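Truncated hemoglobin 4 (Chlamydomonas reinhardtii, PDB 6BME) binds heme b through this globin domain, a 2-on-2 fold in which the heme iron takes protein ligands on both faces, and may bind oxygen. Local coordinates at residues I43-R48 with M67-L72; F49-Y52 with A56-H59. All coordinates share one frame; numbering follows the deposited sequence.

Overall arrangement
Helix 39-53 serves the heme with two successive turns, and shows how neighbouring turns of one helix can do very different work beside the same cofactor. Contact 1 joins residues 43-48 to 67-72 through the heme iron, Lys45 on one face and His69 on the other. One turn further on, contact 2 covers residues 49-52, with Phe49 against the porphyrin, and folds the chain back over the helix as 56-59. The centres of the two contacts lie about 12 Å apart. They meet at Arg48, whose NH2 is 3.6 Å from His59 O, and share a sulfate ion. Tyr52 in contact 2 has its side chain about 9 Å from that of His69.

Contact 1. Residues I43-R48 with M67-L72; sequences IAKQNR and MGHAHL. With HEM (protoporphyrin IX containing Fe), chain C; SO4 (sulfate ion), chain D.
Lys45 and His69 meet across the heme iron rather than directly. Lys45 NZ binds HEM FE at 2.1 Å and His69 NE2 binds it from the opposite face of the porphyrin at 2.0 Å. Lys45 NZ and His69 NE2 are 4.2 Å apart, within rounding the length of the two bonds laid end to end, so the axial line is nearly straight. The lysine does not arrive head-on. Its chain travels along the porphyrin, CB beside the propionate carbon CBA at the rim of pyrrole A, CG by NA, and CD 3.3 Å from HEM ND; only at the last torsion does it bend (chi4 57°), turning NZ in to the metal. The aliphatic part thus packs on the same macrocycle whose iron the amine ligates. On the other face, the imidazole stands edge-on to the heme, with HEM CHB lying in the plane of the ring.

Around the ligands lies a second layer. His69 ND1 is hydrogen-bonded to Ile65 O, which together with the iron bond fixes the rotation of the ring, and Phe118 meets the same imidazole edge to face. Leu72 adds a hydrophobic touch on the histidine side, its CD1 3.7 Å from HEM CMD. On the lysine side, Arg48 rests CB on the heme methyl at 3.7 Å from HEM CMA, then extends away to a sulfate ion probably taken from the crystallisation liquor. Arg48 NH2 gives SO4 O3 a nearly straight bond of 2.8 Å (176°), and NE reaches SO4 O4 at 2.9 Å. Next to Lys45 in the chain, Gln46 packs against Val17, Phe20 and Leu24 of helix 10-25. Heme caught between helices 39-53 and 62-75, with both axial positions filled by side chains, is the hexacoordinate site of a 2-on-2 truncated hemoglobin.

Contact 2. Residues F49-Y52 with A56-H59; sequences FLAY and ATTH. With HEM (protoporphyrin IX containing Fe), chain C; SO4 (sulfate ion), chain D.
Ala51 O accepts a bond from Ala56 N at 2.8 Å, nearly straight at 166°. Reaching five residues ahead, this link closes a pi-turn at the end of helix 39-53 and swings the chain back beside it. Methyl groups then seal the join: Ala51 CB lies 4.0 Å from Ala56 CB and 3.8 Å from Thr57 CG2, while Leu3 touches both alanines.

Thr57 puts its two branches to separate uses. With OG1 between the backbone N and the carbonyl carbon (chi1 62°), CG2 is anti to the carbonyl carbon and packs on the helix backbone, 3.5 Å from Tyr52 N. OG1 comes to the edge of the Tyr52 ring, close to its plane, 3.5 Å from CD1. Farther round that ring lie Tyr60, edge to face, and Val110 and Val114 of helix 101-114.

Beyond Thr57 two successive amides turn to the sulfate: Thr58 N and His59 N donate to it, the latter to O3 at 2.9 Å, and the guanidinium of Arg48 also holds the ion.

Phe49 faces the other way, its CG anti to the backbone N (chi1 -174°), so that the ring enters the heme pocket and brings CD2 to 3.4 Å from HEM C2B at an oblique angle. Phe20 and Phe90 meet the ring as well. Cutting the ring back to an alanine is likely to open a gap between the porphyrin and these two phenylalanines and to leave pyrrole B without its aromatic neighbour. The turn is therefore apolar on both sides, Phe49 toward the porphyrin and the Ala51 methyl toward the returning loop, and the one hydrogen bond that ties the loop to it runs from backbone to backbone.

Contact 1. Residues I43-R48 with M67-L72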
ATOM      1  N   ILE A  43      -1.517  -9.551  -5.692  1.00 13.85           N
ATOM      2  CA  ILE A  43      -2.867  -9.034  -5.891  1.00 14.42           C
ATOM      3  C   ILE A  43      -3.604  -8.974  -4.559  1.00 16.68           C
ATOM      4  O   ILE A  43      -4.306  -7.999  -4.267  1.00 15.71           O
ATOM      5  CB  ILE A  43      -3.621  -9.890  -6.928  1.00 17.27           C
ATOM      6  CG1 ILE A  43      -2.960  -9.763  -8.294  1.00 23.56           C
ATOM      7  CG2 ILE A  43      -5.093  -9.479  -7.023  1.00 17.37           C
ATOM      8  CD1 ILE A  43      -2.888  -8.340  -8.804  1.00 33.79           C
ATOM      9  N   ALA A  44      -3.438 -10.002  -3.721  1.00 14.36           N
ATOM     10  CA  ALA A  44      -4.084  -9.985  -2.412  1.00 14.34           C
ATOM     11  C   ALA A  44      -3.543  -8.849  -1.556  1.00 13.16           C
ATOM     12  O   ALA A  44      -4.303  -8.177  -0.852  1.00 13.21           O
ATOM     13  CB  ALA A  44      -3.899 -11.331  -1.699  1.00 14.85           C
ATOM     14  N   LYS A  45      -2.229  -8.615  -1.617  1.00 14.51           N
ATOM     15  CA  LYS A  45      -1.634  -7.493  -0.901  1.00 13.28           C
ATOM     16  C   LYS A  45      -2.276  -6.172  -1.305  1.00 13.50           C
ATOM     17  O   LYS A  45      -2.638  -5.350  -0.449  1.00 11.03           O
ATOM     18  CB  LYS A  45      -0.128  -7.440  -1.168  1.00 14.22           C
ATOM     19  CG  LYS A  45       0.484  -6.055  -0.925  1.00 10.35           C
ATOM     20  CD  LYS A  45       1.992  -6.074  -1.160  1.00 12.95           C
ATOM     21  CE  LYS A  45       2.565  -4.659  -1.253  1.00 13.34           C
ATOM     22  NZ  LYS A  45       2.273  -3.818  -0.044  1.00 10.16           N
ATOM     23  N   GLN A  46      -2.393  -5.933  -2.612  1.00 11.48           N
ATOM     24  CA  GLN A  46      -2.914  -4.652  -3.075  1.00 11.53           C
ATOM     25  C   GLN A  46      -4.358  -4.466  -2.642  1.00 12.89           C
ATOM     26  O   GLN A  46      -4.763  -3.362  -2.252  1.00 12.87           O
ATOM     27  CB  GLN A  46      -2.765  -4.557  -4.590  1.00 17.08           C
ATOM     28  CG  GLN A  46      -1.303  -4.663  -5.042  1.00 17.54           C
ATOM     29  CD  GLN A  46      -0.461  -3.499  -4.540  1.00 23.18           C
ATOM     30  OE1 GLN A  46      -0.024  -3.470  -3.383  1.00 17.10           O
ATOM     31  NE2 GLN A  46      -0.239  -2.520  -5.415  1.00 26.87           N
ATOM     32  N   ASN A  47      -5.151  -5.538  -2.697  1.00 13.15           N
ATOM     33  CA  ASN A  47      -6.535  -5.458  -2.245  1.00 14.04           C
ATOM     34  C   ASN A  47      -6.627  -5.141  -0.761  1.00 13.78           C
ATOM     35  O   ASN A  47      -7.487  -4.361  -0.344  1.00 14.23           O
ATOM     36  CB  ASN A  47      -7.263  -6.764  -2.555  1.00 16.12           C
ATOM     37  CG  ASN A  47      -7.858  -6.757  -3.935  1.00 16.61           C
ATOM     38  OD1 ASN A  47      -8.886  -6.133  -4.153  1.00 16.74           O
ATOM     39  ND2 ASN A  47      -7.201  -7.416  -4.878  1.00 16.14           N
ATOM     40  N   ARG A  48      -5.772  -5.757   0.059  1.00 13.23           N
ATOM     41  CA  ARG A  48      -5.824  -5.496   1.494  1.00 13.17           C
ATOM     42  C   ARG A  48      -5.289  -4.100   1.820  1.00 14.42           C
ATOM     43  O   ARG A  48      -5.797  -3.429   2.728  1.00 12.80           O
ATOM     44  CB  ARG A  48      -5.045  -6.578   2.245  1.00 14.51           C
ATOM     45  CG  ARG A  48      -5.504  -6.746   3.686  1.00 20.31           C
ATOM     46  CD  ARG A  48      -4.876  -7.946   4.366  1.00 17.58           C
ATOM     47  NE  ARG A  48      -5.555  -8.221   5.630  1.00 17.91           N
ATOM     48  CZ  ARG A  48      -5.094  -9.045   6.566  1.00 26.27           C
ATOM     49  NH1 ARG A  48      -3.937  -9.680   6.397  1.00 27.09           N
ATOM     50  NH2 ARG A  48      -5.785  -9.222   7.677  1.00 23.17           N
ATOM     51  N   MET A  67       5.174  -6.947  11.137  1.00 10.75           N
ATOM     52  CA  MET A  67       5.568  -8.346  10.985  1.00 15.45           C
ATOM     53  C   MET A  67       5.614  -8.757   9.518  1.00 11.97           C
ATOM     54  O   MET A  67       6.415  -9.616   9.138  1.00 14.42           O
ATOM     55  CB  MET A  67       4.620  -9.256  11.768  1.00 12.51           C
ATOM     56  CG  MET A  67       4.793  -9.161  13.288  1.00 15.39           C
ATOM     57  SD  MET A  67       3.747 -10.261  14.265  1.00 24.22           S
ATOM     58  CE  MET A  67       2.140  -9.669  13.793  1.00 14.65           C
ATOM     59  N   GLY A  68       4.765  -8.161   8.679  1.00 11.19           N
ATOM     60  CA  GLY A  68       4.779  -8.492   7.259  1.00 13.58           C
ATOM     61  C   GLY A  68       5.917  -7.869   6.464  1.00 12.17           C
ATOM     62  O   GLY A  68       6.264  -8.383   5.391  1.00 10.71           O
ATOM     63  N   HIS A  69       6.508  -6.778   6.962  1.00  8.42           N
ATOM     64  CA  HIS A  69       7.517  -6.034   6.210  1.00 10.12           C
ATOM     65  C   HIS A  69       8.877  -5.964   6.882  1.00  7.80           C
ATOM     66  O   HIS A  69       9.820  -5.456   6.259  1.00  7.61           O
ATOM     67  CB  HIS A  69       7.028  -4.599   5.932  1.00  7.53           C
ATOM     68  CG  HIS A  69       5.777  -4.557   5.112  1.00  8.44           C
ATOM     69  ND1 HIS A  69       4.528  -4.725   5.663  1.00  9.85           N
ATOM     70  CD2 HIS A  69       5.585  -4.403   3.779  1.00  9.61           C
ATOM     71  CE1 HIS A  69       3.616  -4.673   4.706  1.00  9.07           C
ATOM     72  NE2 HIS A  69       4.233  -4.480   3.555  1.00 11.06           N
ATOM     73  N   ALA A  70       9.010  -6.467   8.112  1.00  8.97           N
ATOM     74  CA  ALA A  70      10.252  -6.289   8.867  1.00 13.24           C
ATOM     75  C   ALA A  70      11.443  -6.879   8.125  1.00  9.24           C
ATOM     76  O   ALA A  70      12.526  -6.281   8.104  1.00  9.87           O
ATOM     77  CB  ALA A  70      10.120  -6.913  10.252  1.00 13.71           C
ATOM     78  N   HIS A  71      11.254  -8.023   7.465  1.00  8.51           N
ATOM     79  CA  HIS A  71      12.366  -8.634   6.742  1.00  9.85           C
ATOM     80  C   HIS A  71      12.861  -7.753   5.596  1.00  9.19           C
ATOM     81  O   HIS A  71      14.057  -7.776   5.281  1.00 10.00           O
ATOM     82  CB  HIS A  71      11.972 -10.025   6.236  1.00  9.65           C
ATOM     83  CG  HIS A  71      11.001 -10.012   5.092  1.00 12.53           C
ATOM     84  ND1 HIS A  71       9.668  -9.694   5.249  1.00 13.46           N
ATOM     85  CD2 HIS A  71      11.168 -10.298   3.779  1.00 13.57           C
ATOM     86  CE1 HIS A  71       9.058  -9.776   4.079  1.00 14.55           C
ATOM     87  NE2 HIS A  71       9.945 -10.149   3.171  1.00 16.27           N
ATOM     88  N   LEU A  72      11.974  -6.966   4.970  1.00  7.51           N
ATOM     89  CA  LEU A  72      12.406  -6.075   3.894  1.00  8.18           C
ATOM     90  C   LEU A  72      13.229  -4.914   4.436  1.00  7.11           C
ATOM     91  O   LEU A  72      14.203  -4.481   3.806  1.00  7.44           O
ATOM     92  CB  LEU A  72      11.197  -5.531   3.128  1.00  7.78           C
ATOM     93  CG  LEU A  72      10.274  -6.606   2.540  1.00 11.34           C
ATOM     94  CD1 LEU A  72       8.965  -6.003   2.056  1.00 11.78           C
ATOM     95  CD2 LEU A  72      10.965  -7.355   1.417  1.00 15.19           C
TER
HETATM   96  CHA HEM C 201       3.239  -7.667   1.868  1.00 13.75           C
HETATM   97  CHB HEM C 201       0.215  -4.067   2.985  1.00 10.50           C
HETATM   98  CHC HEM C 201       3.892  -0.970   2.406  1.00  8.07           C
HETATM   99  CHD HEM C 201       6.124  -4.344  -0.226  1.00 10.94           C
HETATM  100  C1A HEM C 201       2.088  -7.022   2.262  1.00 13.77           C
HETATM  101  C2A HEM C 201       0.800  -7.603   2.619  1.00 13.84           C
HETATM  102  C3A HEM C 201      -0.022  -6.577   2.915  1.00 13.10           C
HETATM  103  C4A HEM C 201       0.701  -5.336   2.762  1.00  8.62           C
HETATM  104  CMA HEM C 201      -1.496  -6.630   3.366  1.00 11.28           C
HETATM  105  CAA HEM C 201       0.433  -9.120   2.665  1.00 22.40           C
HETATM  106  CBA HEM C 201       0.589  -9.790   1.299  1.00 34.87           C
HETATM  107  CGA HEM C 201       0.033 -11.201   1.273  1.00 39.48           C
HETATM  108  O1A HEM C 201       0.537 -12.085   2.037  1.00 34.09           O
HETATM  109  O2A HEM C 201      -0.906 -11.437   0.457  1.00 31.63           O
HETATM  110  C1B HEM C 201       0.988  -2.924   3.057  1.00  9.27           C
HETATM  111  C2B HEM C 201       0.637  -1.675   3.701  1.00 10.14           C
HETATM  112  C3B HEM C 201       1.672  -0.836   3.542  1.00 10.74           C
HETATM  113  C4B HEM C 201       2.685  -1.515   2.772  1.00 11.13           C
HETATM  114  CMB HEM C 201      -0.679  -1.391   4.463  1.00 10.96           C
HETATM  115  CAB HEM C 201       1.839   0.631   4.008  1.00 13.05           C
HETATM  116  CBB HEM C 201       0.821   1.447   4.277  1.00 15.27           C
HETATM  117  C1C HEM C 201       4.778  -1.583   1.559  1.00  8.36           C
HETATM  118  C2C HEM C 201       5.892  -0.954   0.914  1.00  8.65           C
HETATM  119  C3C HEM C 201       6.510  -1.860   0.160  1.00  7.07           C
HETATM  120  C4C HEM C 201       5.809  -3.122   0.327  1.00  6.96           C
HETATM  121  CMC HEM C 201       6.259   0.538   1.063  1.00 13.02           C
HETATM  122  CAC HEM C 201       7.748  -1.572  -0.710  1.00  9.16           C
HETATM  123  CBC HEM C 201       7.907  -2.178  -1.890  1.00 16.34           C
HETATM  124  C1D HEM C 201       5.583  -5.553   0.180  1.00 12.66           C
HETATM  125  C2D HEM C 201       6.065  -6.872  -0.175  1.00  8.10           C
HETATM  126  C3D HEM C 201       5.267  -7.774   0.394  1.00 10.24           C
HETATM  127  C4D HEM C 201       4.251  -7.070   1.138  1.00 11.18           C
HETATM  128  CMD HEM C 201       7.278  -7.145  -1.082  1.00  9.11           C
HETATM  129  CAD HEM C 201       5.344  -9.326   0.289  1.00 14.46           C
HETATM  130  CBD HEM C 201       6.413  -9.869   1.228  1.00 22.24           C
HETATM  131  CGD HEM C 201       6.468 -11.366   1.027  1.00 23.50           C
HETATM  132  O1D HEM C 201       5.390 -11.993   0.865  1.00 22.50           O
HETATM  133  O2D HEM C 201       7.586 -11.928   1.048  1.00 27.71           O
HETATM  134  NA  HEM C 201       1.976  -5.653   2.348  1.00 10.63           N
HETATM  135  NB  HEM C 201       2.252  -2.794   2.501  1.00  8.14           N
HETATM  136  NC  HEM C 201       4.765  -2.904   1.187  1.00  9.76           N
HETATM  137  ND  HEM C 201       4.475  -5.710   0.998  1.00  7.35           N
HETATM  138 FE   HEM C 201       3.365  -4.254   1.738  1.00  7.94          FE
HETATM  139  S   SO4 D 202      -9.081  -8.360   6.999  1.00 26.82           S
HETATM  140  O1  SO4 D 202     -10.298  -7.569   7.028  1.00 24.63           O
HETATM  141  O2  SO4 D 202      -9.419  -9.779   7.167  1.00 30.21           O
HETATM  142  O3  SO4 D 202      -8.212  -7.978   8.116  1.00 25.17           O
HETATM  143  O4  SO4 D 202      -8.406  -8.150   5.717  1.00 27.62           O

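Contact 2. Residues F49-Y52 with A56-H59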
ATOM      1  N   PHE A  49      -4.275  -3.648   1.072  1.00 11.92           N
ATOM      2  CA  PHE A  49      -3.757  -2.284   1.211  1.00 12.42           C
ATOM      3  C   PHE A  49      -4.867  -1.273   0.966  1.00 13.55           C
ATOM      4  O   PHE A  49      -5.082  -0.349   1.764  1.00 12.96           O
ATOM      5  CB  PHE A  49      -2.597  -2.084   0.218  1.00 10.35           C
ATOM      6  CG  PHE A  49      -1.854  -0.767   0.341  1.00  9.86           C
ATOM      7  CD1 PHE A  49      -2.473   0.445   0.051  1.00 11.52           C
ATOM      8  CD2 PHE A  49      -0.501  -0.757   0.647  1.00  9.14           C
ATOM      9  CE1 PHE A  49      -1.773   1.658   0.146  1.00 13.63           C
ATOM     10  CE2 PHE A  49       0.206   0.439   0.743  1.00 10.33           C
ATOM     11  CZ  PHE A  49      -0.436   1.651   0.487  1.00 11.17           C
ATOM     12  N   LEU A  50      -5.597  -1.451  -0.136  1.00 12.32           N
ATOM     13  CA  LEU A  50      -6.704  -0.560  -0.461  1.00 13.14           C
ATOM     14  C   LEU A  50      -7.790  -0.619   0.608  1.00 14.01           C
ATOM     15  O   LEU A  50      -8.312   0.415   1.039  1.00 14.50           O
ATOM     16  CB  LEU A  50      -7.260  -0.930  -1.839  1.00 13.72           C
ATOM     17  CG  LEU A  50      -8.544  -0.246  -2.307  1.00 17.55           C
ATOM     18  CD1 LEU A  50      -8.343   1.259  -2.402  1.00 19.20           C
ATOM     19  CD2 LEU A  50      -8.934  -0.813  -3.662  1.00 19.24           C
ATOM     20  N   ALA A  51      -8.153  -1.829   1.043  1.00 14.38           N
ATOM     21  CA  ALA A  51      -9.155  -1.959   2.096  1.00 15.37           C
ATOM     22  C   ALA A  51      -8.697  -1.267   3.382  1.00 18.54           C
ATOM     23  O   ALA A  51      -9.478  -0.558   4.029  1.00 16.01           O
ATOM     24  CB  ALA A  51      -9.453  -3.441   2.342  1.00 15.85           C
ATOM     25  N   TYR A  52      -7.421  -1.440   3.747  1.00 19.64           N
ATOM     26  CA  TYR A  52      -6.883  -0.820   4.957  1.00 16.68           C
ATOM     27  C   TYR A  52      -6.931   0.702   4.879  1.00 14.11           C
ATOM     28  O   TYR A  52      -7.322   1.370   5.845  1.00 17.92           O
ATOM     29  CB  TYR A  52      -5.444  -1.293   5.191  1.00 12.93           C
ATOM     30  CG  TYR A  52      -4.850  -0.775   6.479  1.00 16.68           C
ATOM     31  CD1 TYR A  52      -5.202  -1.335   7.703  1.00 16.98           C
ATOM     32  CD2 TYR A  52      -3.943   0.281   6.475  1.00 21.70           C
ATOM     33  CE1 TYR A  52      -4.666  -0.855   8.890  1.00 18.60           C
ATOM     34  CE2 TYR A  52      -3.403   0.764   7.656  1.00 19.78           C
ATOM     35  CZ  TYR A  52      -3.766   0.190   8.855  1.00 18.45           C
ATOM     36  OH  TYR A  52      -3.230   0.670  10.025  1.00 19.63           O
ATOM     37  N   ALA A  56     -11.602  -0.733   5.886  1.00 24.85           N
ATOM     38  CA  ALA A  56     -12.444  -1.881   5.586  1.00 25.49           C
ATOM     39  C   ALA A  56     -11.837  -3.207   6.035  1.00 24.23           C
ATOM     40  O   ALA A  56     -12.453  -4.253   5.820  1.00 24.39           O
ATOM     41  CB  ALA A  56     -12.756  -1.939   4.086  1.00 22.40           C
ATOM     42  N   THR A  57     -10.659  -3.199   6.645  1.00 20.48           N
ATOM     43  CA  THR A  57     -10.106  -4.415   7.220  1.00 20.55           C
ATOM     44  C   THR A  57     -10.562  -4.554   8.672  1.00 25.72           C
ATOM     45  O   THR A  57     -10.924  -3.577   9.330  1.00 24.12           O
ATOM     46  CB  THR A  57      -8.577  -4.419   7.158  1.00 21.20           C
ATOM     47  OG1 THR A  57      -8.075  -3.325   7.923  1.00 24.40           O
ATOM     48  CG2 THR A  57      -8.073  -4.288   5.732  1.00 21.20           C
ATOM     49  N   THR A  58     -10.529  -5.785   9.177  1.00 30.64           N
ATOM     50  CA  THR A  58     -10.912  -6.033  10.563  1.00 36.94           C
ATOM     51  C   THR A  58      -9.811  -6.653  11.415  1.00 35.11           C
ATOM     52  O   THR A  58      -9.793  -6.419  12.627  1.00 36.39           O
ATOM     53  CB  THR A  58     -12.161  -6.933  10.627  1.00 39.25           C
ATOM     54  OG1 THR A  58     -11.892  -8.187   9.989  1.00 41.82           O
ATOM     55  CG2 THR A  58     -13.323  -6.263   9.923  1.00 40.31           C
ATOM     56  N   HIS A  59      -8.884  -7.412  10.829  1.00 27.28           N
ATOM     57  CA  HIS A  59      -7.850  -8.091  11.602  1.00 31.37           C
ATOM     58  C   HIS A  59      -6.449  -7.668  11.178  1.00 25.08           C
ATOM     59  O   HIS A  59      -5.513  -8.468  11.206  1.00 19.29           O
ATOM     60  CB  HIS A  59      -8.009  -9.603  11.490  1.00 31.44           C
ATOM     61  CG  HIS A  59      -9.351 -10.091  11.928  1.00 39.71           C
ATOM     62  ND1 HIS A  59     -10.373 -10.353  11.040  1.00 43.74           N
ATOM     63  CD2 HIS A  59      -9.849 -10.342  13.162  1.00 41.30           C
ATOM     64  CE1 HIS A  59     -11.438 -10.760  11.708  1.00 43.62           C
ATOM     65  NE2 HIS A  59     -11.147 -10.760  12.997  1.00 44.06           N
TER
HETATM   66  CHA HEM C 201       3.239  -7.667   1.868  1.00 13.75           C
HETATM   67  CHB HEM C 201       0.215  -4.067   2.985  1.00 10.50           C
HETATM   68  CHC HEM C 201       3.892  -0.970   2.406  1.00  8.07           C
HETATM   69  CHD HEM C 201       6.124  -4.344  -0.226  1.00 10.94           C
HETATM   70  C1A HEM C 201       2.088  -7.022   2.262  1.00 13.77           C
HETATM   71  C2A HEM C 201       0.800  -7.603   2.619  1.00 13.84           C
HETATM   72  C3A HEM C 201      -0.022  -6.577   2.915  1.00 13.10           C
HETATM   73  C4A HEM C 201       0.701  -5.336   2.762  1.00  8.62           C
HETATM   74  CMA HEM C 201      -1.496  -6.630   3.366  1.00 11.28           C
HETATM   75  CAA HEM C 201       0.433  -9.120   2.665  1.00 22.40           C
HETATM   76  CBA HEM C 201       0.589  -9.790   1.299  1.00 34.87           C
HETATM   77  CGA HEM C 201       0.033 -11.201   1.273  1.00 39.48           C
HETATM   78  O1A HEM C 201       0.537 -12.085   2.037  1.00 34.09           O
HETATM   79  O2A HEM C 201      -0.906 -11.437   0.457  1.00 31.63           O
HETATM   80  C1B HEM C 201       0.988  -2.924   3.057  1.00  9.27           C
HETATM   81  C2B HEM C 201       0.637  -1.675   3.701  1.00 10.14           C
HETATM   82  C3B HEM C 201       1.672  -0.836   3.542  1.00 10.74           C
HETATM   83  C4B HEM C 201       2.685  -1.515   2.772  1.00 11.13           C
HETATM   84  CMB HEM C 201      -0.679  -1.391   4.463  1.00 10.96           C
HETATM   85  CAB HEM C 201       1.839   0.631   4.008  1.00 13.05           C
HETATM   86  CBB HEM C 201       0.821   1.447   4.277  1.00 15.27           C
HETATM   87  C1C HEM C 201       4.778  -1.583   1.559  1.00  8.36           C
HETATM   88  C2C HEM C 201       5.892  -0.954   0.914  1.00  8.65           C
HETATM   89  C3C HEM C 201       6.510  -1.860   0.160  1.00  7.07           C
HETATM   90  C4C HEM C 201       5.809  -3.122   0.327  1.00  6.96           C
HETATM   91  CMC HEM C 201       6.259   0.538   1.063  1.00 13.02           C
HETATM   92  CAC HEM C 201       7.748  -1.572  -0.710  1.00  9.16           C
HETATM   93  CBC HEM C 201       7.907  -2.178  -1.890  1.00 16.34           C
HETATM   94  C1D HEM C 201       5.583  -5.553   0.180  1.00 12.66           C
HETATM   95  C2D HEM C 201       6.065  -6.872  -0.175  1.00  8.10           C
HETATM   96  C3D HEM C 201       5.267  -7.774   0.394  1.00 10.24           C
HETATM   97  C4D HEM C 201       4.251  -7.070   1.138  1.00 11.18           C
HETATM   98  CMD HEM C 201       7.278  -7.145  -1.082  1.00  9.11           C
HETATM   99  CAD HEM C 201       5.344  -9.326   0.289  1.00 14.46           C
HETATM  100  CBD HEM C 201       6.413  -9.869   1.228  1.00 22.24           C
HETATM  101  CGD HEM C 201       6.468 -11.366   1.027  1.00 23.50           C
HETATM  102  O1D HEM C 201       5.390 -11.993   0.865  1.00 22.50           O
HETATM  103  O2D HEM C 201       7.586 -11.928   1.048  1.00 27.71           O
HETATM  104  NA  HEM C 201       1.976  -5.653   2.348  1.00 10.63           N
HETATM  105  NB  HEM C 201       2.252  -2.794   2.501  1.00  8.14           N
HETATM  106  NC  HEM C 201       4.765  -2.904   1.187  1.00  9.76           N
HETATM  107  ND  HEM C 201       4.475  -5.710   0.998  1.00  7.35           N
HETATM  108 FE   HEM C 201       3.365  -4.254   1.738  1.00  7.94          FE
HETATM  109  S   SO4 D 202      -9.081  -8.360   6.999  1.00 26.82           S
HETATM  110  O1  SO4 D 202     -10.298  -7.569   7.028  1.00 24.63           O
HETATM  111  O2  SO4 D 202      -9.419  -9.779   7.167  1.00 30.21           O
HETATM  112  O3  SO4 D 202      -8.212  -7.978   8.116  1.00 25.17           O
HETATM  113  O4  SO4 D 202      -8.406  -8.150   5.717  1.00 27.62           O